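Local coordinates for protein nucleoside-diphosphate-sugar epimerase (Pseudomonas aeruginosa, PDB 2X4G) that probably binds NAD and acts on nucleotide-linked sugars, as do its relatives in the epimerase/dehydratase family, at residues 127-141 / 299-311. Residues are numbered along the deposited sequence; the frame is centred on the assembly and turned at random.
Sequences AYAMPRHPQGLPGHE and VMAGGQFLDGRKA
Gln304 reaches into the bend of the 127-141 loop and shows how one side-chain amide can stand in for a backbone partner. Its OE1 accepts from His133 N at 3.1 Å, an almost straight bond, while NE2 donates to Pro131 O at 3.1 Å from above that carbonyl's plane. A chi1 of 61° tucks CG over its own backbone, and the chain then runs out extended to place the amide against Arg132 CA. Arg132 runs antiparallel to it, and a kink at chi3 (-69°) turns the guanidinium so that NH1 donates to Gly303 O at 3.3 Å. Further along, Gly139 N to Phe305 O and Asp307 N to Gly139 O, both 2.7 Å, make a single beta bridge. In this Rossmann-type member of the epimerase/dehydratase family, the bridge ties the loop that follows strand 121-124 to the segment leading into helix 309-315. Beside it, Leu306, which also touches Leu240, meets Met130 CE through CD2. The Glu141 carboxylate crosses the aliphatic chain of Lys310, CD to CD 3.5 Å, while Lys310 NZ pairs with Glu237. Glu141 OE1 accepts from Leu240 N and reaches Ala311 N through one water; OE2 reaches Lys310 N through another, where Asp307 OD2 closes an Asx turn onto Arg309 N.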
# COMPACT_ATOMS: atom_id res chain seq x y z
N ALA A 127 8.17 15.16 -15.62
CA ALA A 127 8.77 16.29 -14.93
C ALA A 127 9.32 15.84 -13.59
O ALA A 127 10.02 16.60 -12.92
CB ALA A 127 7.75 17.39 -14.74
N TYR A 128 8.97 14.61 -13.19
CA TYR A 128 9.47 14.01 -11.95
C TYR A 128 10.90 13.48 -12.11
O TYR A 128 11.58 13.19 -11.10
CB TYR A 128 8.52 12.94 -11.44
CG TYR A 128 7.21 13.50 -10.92
CD1 TYR A 128 7.05 13.82 -9.58
CD2 TYR A 128 6.14 13.74 -11.78
CE1 TYR A 128 5.84 14.35 -9.11
CE2 TYR A 128 4.94 14.27 -11.31
CZ TYR A 128 4.80 14.57 -9.98
OH TYR A 128 3.61 15.09 -9.53
N ALA A 129 11.38 13.40 -13.36
CA ALA A 129 12.81 13.16 -13.62
C ALA A 129 13.67 14.38 -13.20
O ALA A 129 14.88 14.28 -13.16
CB ALA A 129 13.05 12.81 -15.09
N MET A 130 13.04 15.51 -12.91
CA MET A 130 13.76 16.71 -12.55
C MET A 130 13.62 16.94 -11.06
O MET A 130 12.60 16.58 -10.47
CB MET A 130 13.20 17.92 -13.28
CG MET A 130 12.95 17.72 -14.77
SD MET A 130 12.34 19.26 -15.52
CE MET A 130 10.79 19.53 -14.65
N PRO A 131 14.67 17.50 -10.43
CA PRO A 131 14.55 17.93 -9.05
C PRO A 131 13.78 19.24 -8.97
O PRO A 131 13.51 19.87 -9.99
CB PRO A 131 16.00 18.13 -8.61
CG PRO A 131 16.71 18.49 -9.85
CD PRO A 131 16.04 17.71 -10.94
N ARG A 132 13.43 19.64 -7.75
CA ARG A 132 12.63 20.84 -7.51
C ARG A 132 13.51 22.08 -7.70
O ARG A 132 14.66 22.09 -7.32
CB ARG A 132 12.04 20.77 -6.10
CG ARG A 132 11.05 21.89 -5.75
CD ARG A 132 10.44 21.68 -4.36
NE ARG A 132 9.54 20.53 -4.33
CZ ARG A 132 8.31 20.51 -4.83
NH1 ARG A 132 7.78 21.60 -5.40
NH2 ARG A 132 7.58 19.40 -4.76
N HIS A 133 12.99 23.13 -8.32
CA HIS A 133 13.83 24.30 -8.51
C HIS A 133 14.39 24.73 -7.15
O HIS A 133 13.61 24.97 -6.23
CB HIS A 133 13.04 25.45 -9.14
CG HIS A 133 13.89 26.55 -9.68
ND1 HIS A 133 14.46 27.52 -8.88
CD2 HIS A 133 14.27 26.84 -10.94
CE1 HIS A 133 15.15 28.35 -9.63
NE2 HIS A 133 15.05 27.97 -10.89
N PRO A 134 15.73 24.84 -7.03
CA PRO A 134 16.37 25.11 -5.74
C PRO A 134 16.06 26.47 -5.11
O PRO A 134 16.39 26.69 -3.94
CB PRO A 134 17.87 25.00 -6.06
CG PRO A 134 17.96 25.39 -7.49
CD PRO A 134 16.70 24.92 -8.14
N GLN A 135 15.45 27.38 -5.86
CA GLN A 135 14.89 28.60 -5.29
C GLN A 135 13.35 28.64 -5.32
O GLN A 135 12.75 29.67 -5.07
CB GLN A 135 15.49 29.81 -6.01
CG GLN A 135 16.99 30.00 -5.68
CD GLN A 135 17.86 30.13 -6.93
OE1 GLN A 135 17.53 30.86 -7.88
NE2 GLN A 135 18.99 29.41 -6.94
N GLY A 136 12.72 27.50 -5.61
CA GLY A 136 11.27 27.41 -5.62
C GLY A 136 10.57 28.03 -6.82
O GLY A 136 9.35 28.06 -6.86
N LEU A 137 11.33 28.53 -7.80
CA LEU A 137 10.74 29.06 -9.03
C LEU A 137 10.23 27.93 -9.95
O LEU A 137 10.49 26.75 -9.70
CB LEU A 137 11.77 29.93 -9.77
CG LEU A 137 12.32 31.16 -9.00
CD1 LEU A 137 13.17 32.03 -9.92
CD2 LEU A 137 11.21 31.99 -8.36
N PRO A 138 9.47 28.28 -10.99
CA PRO A 138 8.99 27.23 -11.87
C PRO A 138 10.13 26.48 -12.52
O PRO A 138 11.12 27.08 -12.94
CB PRO A 138 8.18 27.99 -12.92
CG PRO A 138 7.77 29.23 -12.27
CD PRO A 138 8.96 29.59 -11.42
N GLY A 139 9.98 25.17 -12.59
CA GLY A 139 11.01 24.30 -13.11
C GLY A 139 11.25 24.41 -14.60
O GLY A 139 10.37 24.78 -15.38
N HIS A 140 12.47 24.05 -15.00
CA HIS A 140 12.92 24.21 -16.37
C HIS A 140 13.86 23.06 -16.73
O HIS A 140 14.28 22.28 -15.88
CB HIS A 140 13.59 25.59 -16.55
CG HIS A 140 14.78 25.82 -15.66
ND1 HIS A 140 16.05 25.42 -16.00
CD2 HIS A 140 14.88 26.40 -14.44
CE1 HIS A 140 16.89 25.73 -15.02
NE2 HIS A 140 16.20 26.33 -14.06
N GLU A 141 14.20 22.97 -18.01
CA GLU A 141 14.92 21.83 -18.56
C GLU A 141 16.35 21.64 -18.02
O GLU A 141 16.92 20.55 -18.13
CB GLU A 141 14.96 21.97 -20.07
CG GLU A 141 13.62 21.75 -20.76
CD GLU A 141 12.72 22.97 -20.84
OE1 GLU A 141 11.63 22.85 -21.43
OE2 GLU A 141 13.08 24.04 -20.31
N VAL A 299 4.50 12.11 -3.00
CA VAL A 299 4.55 12.69 -4.36
C VAL A 299 3.10 12.90 -4.89
O VAL A 299 2.89 13.33 -6.05
CB VAL A 299 5.40 11.82 -5.32
CG1 VAL A 299 6.80 11.55 -4.72
CG2 VAL A 299 4.69 10.52 -5.65
N MET A 300 2.12 12.60 -4.03
CA MET A 300 0.68 12.91 -4.22
C MET A 300 0.39 14.45 -4.23
O MET A 300 -0.69 14.92 -4.64
CB MET A 300 -0.15 12.22 -3.12
CG MET A 300 -0.22 10.67 -3.23
SD MET A 300 1.34 9.74 -3.11
CE MET A 300 1.79 9.58 -4.84
N ALA A 301 1.37 15.21 -3.73
CA ALA A 301 1.44 16.66 -3.91
C ALA A 301 2.93 17.04 -3.83
O ALA A 301 3.35 17.89 -3.03
CB ALA A 301 0.63 17.39 -2.84
N GLY A 302 3.73 16.37 -4.66
CA GLY A 302 5.15 16.67 -4.80
C GLY A 302 5.50 17.21 -6.18
O GLY A 302 6.65 17.11 -6.60
N GLY A 303 4.54 17.81 -6.87
CA GLY A 303 4.78 18.35 -8.21
C GLY A 303 5.25 19.79 -8.10
O GLY A 303 5.19 20.36 -7.01
N GLN A 304 5.72 20.36 -9.21
CA GLN A 304 6.05 21.80 -9.27
C GLN A 304 5.48 22.51 -10.49
O GLN A 304 4.96 21.87 -11.40
CB GLN A 304 7.56 22.02 -9.21
CG GLN A 304 8.34 21.39 -10.35
CD GLN A 304 9.84 21.60 -10.20
OE1 GLN A 304 10.27 22.60 -9.62
NE2 GLN A 304 10.62 20.66 -10.70
N PHE A 305 5.57 23.84 -10.48
CA PHE A 305 5.23 24.66 -11.65
C PHE A 305 6.33 24.47 -12.67
O PHE A 305 7.48 24.21 -12.30
CB PHE A 305 5.13 26.16 -11.30
CG PHE A 305 3.92 26.55 -10.48
CD1 PHE A 305 2.82 25.72 -10.31
CD2 PHE A 305 3.88 27.80 -9.89
CE1 PHE A 305 1.72 26.13 -9.56
CE2 PHE A 305 2.78 28.20 -9.15
CZ PHE A 305 1.70 27.36 -8.99
N LEU A 306 5.97 24.60 -13.94
CA LEU A 306 6.88 24.38 -15.05
C LEU A 306 6.99 25.65 -15.91
O LEU A 306 6.02 26.38 -16.06
CB LEU A 306 6.41 23.19 -15.89
CG LEU A 306 6.17 21.87 -15.12
CD1 LEU A 306 6.02 20.68 -16.07
CD2 LEU A 306 7.26 21.57 -14.09
N ASP A 307 8.19 25.92 -16.43
CA ASP A 307 8.49 27.06 -17.28
C ASP A 307 8.43 26.58 -18.71
O ASP A 307 9.17 25.68 -19.08
CB ASP A 307 9.92 27.58 -16.97
CG ASP A 307 10.27 28.91 -17.68
OD1 ASP A 307 11.35 29.49 -17.37
OD2 ASP A 307 9.48 29.40 -18.52
N GLY A 308 7.55 27.18 -19.51
CA GLY A 308 7.36 26.81 -20.91
C GLY A 308 8.15 27.55 -21.97
O GLY A 308 7.90 27.37 -23.16
N ARG A 309 9.13 28.36 -21.57
CA ARG A 309 9.84 29.24 -22.52
C ARG A 309 10.65 28.52 -23.60
O ARG A 309 10.68 28.96 -24.76
CB ARG A 309 10.78 30.17 -21.77
CG ARG A 309 10.10 31.33 -21.03
CD ARG A 309 11.03 31.85 -19.91
NE ARG A 309 10.83 33.26 -19.57
CZ ARG A 309 11.58 33.92 -18.68
NH1 ARG A 309 12.56 33.29 -18.03
NH2 ARG A 309 11.34 35.21 -18.43
N LYS A 310 11.33 27.44 -23.23
CA LYS A 310 12.20 26.73 -24.17
C LYS A 310 11.36 26.26 -25.33
O LYS A 310 11.68 26.57 -26.47
CB LYS A 310 12.90 25.55 -23.51
CG LYS A 310 13.96 24.87 -24.36
CD LYS A 310 14.69 23.81 -23.55
CE LYS A 310 15.83 23.14 -24.31
NZ LYS A 310 16.53 22.06 -23.52
N ALA A 311 10.26 25.55 -25.06
CA ALA A 311 9.35 25.08 -26.12
C ALA A 311 8.83 26.21 -27.01
O ALA A 311 8.76 26.08 -28.23
CB ALA A 311 8.17 24.32 -25.52
O HOH W 1 11.40 26.45 -20.49
O HOH W 2 9.48 24.58 -22.42